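Local coordinates for tubulin-like protein CetZ2 (Haloferax volcanii, PDB 4B45) that binds GTP as a tubulin- and FtsZ-like GTPase of the archaeal cytoskeleton and takes part in the control of cell shape, at residues V163-F168 with E177-I182. Sequence-based numbering, arbitrary orientation.
With GSP (5'-guanosine-diphosphate-monothiophosphate), chain C.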
# COMPACT_ATOMS: atom_id res chain seq x y z
N VAL A 163 0.86 3.71 -4.40
CA VAL A 163 2.31 3.68 -4.48
C VAL A 163 2.74 4.25 -5.82
O VAL A 163 2.39 3.71 -6.88
CB VAL A 163 2.83 2.23 -4.43
CG1 VAL A 163 4.34 2.20 -4.62
CG2 VAL A 163 2.41 1.57 -3.13
N ASP A 164 3.49 5.33 -5.79
CA ASP A 164 4.08 5.91 -6.99
C ASP A 164 5.47 5.29 -7.25
O ASP A 164 6.41 5.53 -6.49
CB ASP A 164 4.16 7.42 -6.82
CG ASP A 164 4.71 8.13 -8.04
OD1 ASP A 164 4.84 7.52 -9.13
OD2 ASP A 164 5.01 9.34 -7.92
N ASN A 165 5.59 4.50 -8.32
CA ASN A 165 6.87 3.88 -8.67
C ASN A 165 7.99 4.90 -8.84
O ASN A 165 9.14 4.64 -8.50
CB ASN A 165 6.75 3.04 -9.95
CG ASN A 165 6.24 1.63 -9.69
OD1 ASN A 165 5.97 1.27 -8.54
ND2 ASN A 165 6.10 0.82 -10.76
N ASP A 166 7.64 6.05 -9.38
CA ASP A 166 8.60 7.14 -9.54
C ASP A 166 9.10 7.68 -8.19
O ASP A 166 10.12 8.35 -8.15
CB ASP A 166 7.99 8.28 -10.35
CG ASP A 166 8.07 8.04 -11.85
OD1 ASP A 166 8.79 7.11 -12.26
OD2 ASP A 166 7.42 8.79 -12.61
N ALA A 167 8.38 7.39 -7.09
CA ALA A 167 8.81 7.89 -5.78
C ALA A 167 9.96 7.08 -5.20
O ALA A 167 10.62 7.49 -4.25
CB ALA A 167 7.64 7.91 -4.80
N PHE A 168 10.22 5.91 -5.79
CA PHE A 168 11.23 5.01 -5.26
C PHE A 168 12.23 4.65 -6.35
O PHE A 168 12.02 3.72 -7.13
CB PHE A 168 10.56 3.76 -4.71
CG PHE A 168 9.54 4.06 -3.66
CD1 PHE A 168 9.93 4.31 -2.35
CD2 PHE A 168 8.20 4.14 -3.97
CE1 PHE A 168 9.00 4.61 -1.37
CE2 PHE A 168 7.26 4.45 -2.98
CZ PHE A 168 7.66 4.68 -1.69
N GLU A 177 15.98 -5.01 -9.96
CA GLU A 177 16.35 -4.46 -8.65
C GLU A 177 15.44 -3.31 -8.27
O GLU A 177 14.99 -3.20 -7.12
CB GLU A 177 17.80 -3.98 -8.63
CG GLU A 177 18.86 -5.07 -8.46
CD GLU A 177 20.30 -4.55 -8.64
OE1 GLU A 177 20.49 -3.35 -8.93
OE2 GLU A 177 21.23 -5.37 -8.50
N GLY A 178 15.18 -2.43 -9.23
CA GLY A 178 14.29 -1.30 -9.01
C GLY A 178 12.95 -1.76 -8.48
O GLY A 178 12.48 -1.28 -7.45
N TYR A 179 12.34 -2.71 -9.19
CA TYR A 179 11.02 -3.22 -8.82
C TYR A 179 11.05 -3.90 -7.46
O TYR A 179 10.18 -3.67 -6.64
CB TYR A 179 10.51 -4.20 -9.86
CG TYR A 179 9.91 -3.55 -11.09
CD1 TYR A 179 9.13 -2.41 -10.99
CD2 TYR A 179 10.13 -4.10 -12.35
CE1 TYR A 179 8.59 -1.82 -12.12
CE2 TYR A 179 9.59 -3.53 -13.48
CZ TYR A 179 8.82 -2.39 -13.36
OH TYR A 179 8.28 -1.81 -14.49
N ASP A 180 12.05 -4.75 -7.24
CA ASP A 180 12.21 -5.38 -5.93
C ASP A 180 12.40 -4.34 -4.82
O ASP A 180 11.80 -4.46 -3.76
CB ASP A 180 13.36 -6.38 -5.94
CG ASP A 180 13.00 -7.66 -6.64
OD1 ASP A 180 11.80 -7.86 -6.92
OD2 ASP A 180 13.91 -8.48 -6.91
N ALA A 181 13.23 -3.32 -5.08
CA ALA A 181 13.47 -2.27 -4.09
C ALA A 181 12.20 -1.52 -3.77
O ALA A 181 11.95 -1.19 -2.62
CB ALA A 181 14.56 -1.29 -4.57
N ILE A 182 11.38 -1.25 -4.78
CA ILE A 182 10.10 -0.59 -4.52
C ILE A 182 9.20 -1.48 -3.69
O ILE A 182 8.61 -1.04 -2.70
CB ILE A 182 9.34 -0.28 -5.81
CG1 ILE A 182 10.14 0.68 -6.70
CG2 ILE A 182 7.97 0.29 -5.49
CD1 ILE A 182 9.57 0.82 -8.10
PG GSP C . -0.09 -7.16 -18.66
O3B GSP C . -0.90 -7.48 -17.31
S1G GSP C . 0.57 -5.21 -18.88
O2G GSP C . 1.13 -8.12 -18.79
O3G GSP C . -1.09 -7.36 -19.73
PB GSP C . -0.44 -7.19 -15.81
O1B GSP C . 0.10 -8.41 -15.10
O2B GSP C . -1.66 -6.71 -15.04
PA GSP C . 1.60 -5.74 -14.55
O1A GSP C . 3.04 -6.14 -14.77
O2A GSP C . 1.15 -6.32 -13.23
O3A GSP C . 0.69 -6.10 -15.77
O5' GSP C . 1.47 -4.20 -14.37
C5' GSP C . 2.28 -3.28 -15.03
C4' GSP C . 2.57 -2.10 -14.21
O4' GSP C . 3.05 -2.49 -12.96
C3' GSP C . 3.61 -1.25 -14.80
O3' GSP C . 3.35 0.03 -14.37
C2' GSP C . 4.86 -1.72 -14.21
O2' GSP C . 5.76 -0.67 -14.13
C1' GSP C . 4.44 -2.09 -12.86
N9 GSP C . 5.16 -3.19 -12.26
C8 GSP C . 5.44 -4.37 -12.82
N7 GSP C . 6.07 -5.15 -11.92
C5 GSP C . 6.17 -4.45 -10.75
C6 GSP C . 6.72 -4.78 -9.47
O6 GSP C . 7.31 -6.00 -9.22
N1 GSP C . 6.66 -3.84 -8.50
C2 GSP C . 6.09 -2.63 -8.73
N2 GSP C . 6.06 -1.67 -7.62
N3 GSP C . 5.56 -2.29 -9.91
C4 GSP C . 5.60 -3.20 -10.95
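N165 and I182 meet at about a right angle: the CD1 methyl of I182 lies beside the amide of N165, 3.7 Å from OD1, and no hydrogen bond joins the two segments directly. The bound GTP analogue links them instead, through its base on one segment and its ribose on the other. The N165 amide grips the base twice, OD1 accepting from N2 of the nucleotide and ND2 donating to its N3 over 3.3 Å at a fairly straight 162°, a pairing that fixes the rotation of the amide. Its ND2 also lies at the edge of the Y179 ring, in the ring plane, 3.9 Å from CE1. The ring itself turns one face to the base, with C5 of guanine 3.6 Å above its plane and offset toward the rim, while OH donates to the ribose O2' at 2.8 Å. This is the nucleotide pocket of the tubulin/FtsZ fold, where the 3-10 turn that follows strand 159-164 faces the start of helix 175-196; E138 and N183 bind the same nucleotide. An alanine in place of Y179 would probably leave one face of the guanine without the aromatic ring packed against it and the ribose hydroxyl without this donor. Next to guanine N2, I182 branches two ways: CG2, anti to the backbone N, comes within 3.5 Å of guanine N2 and also reaches CG1 of V163, whereas CG1 packs on CB of F168 at 3.7 Å. One residue before N165, D164 OD1 accepts from the backbone N of D166 in an Asx turn, met 67° out of the carboxylate plane, and is salt-bridged to R324.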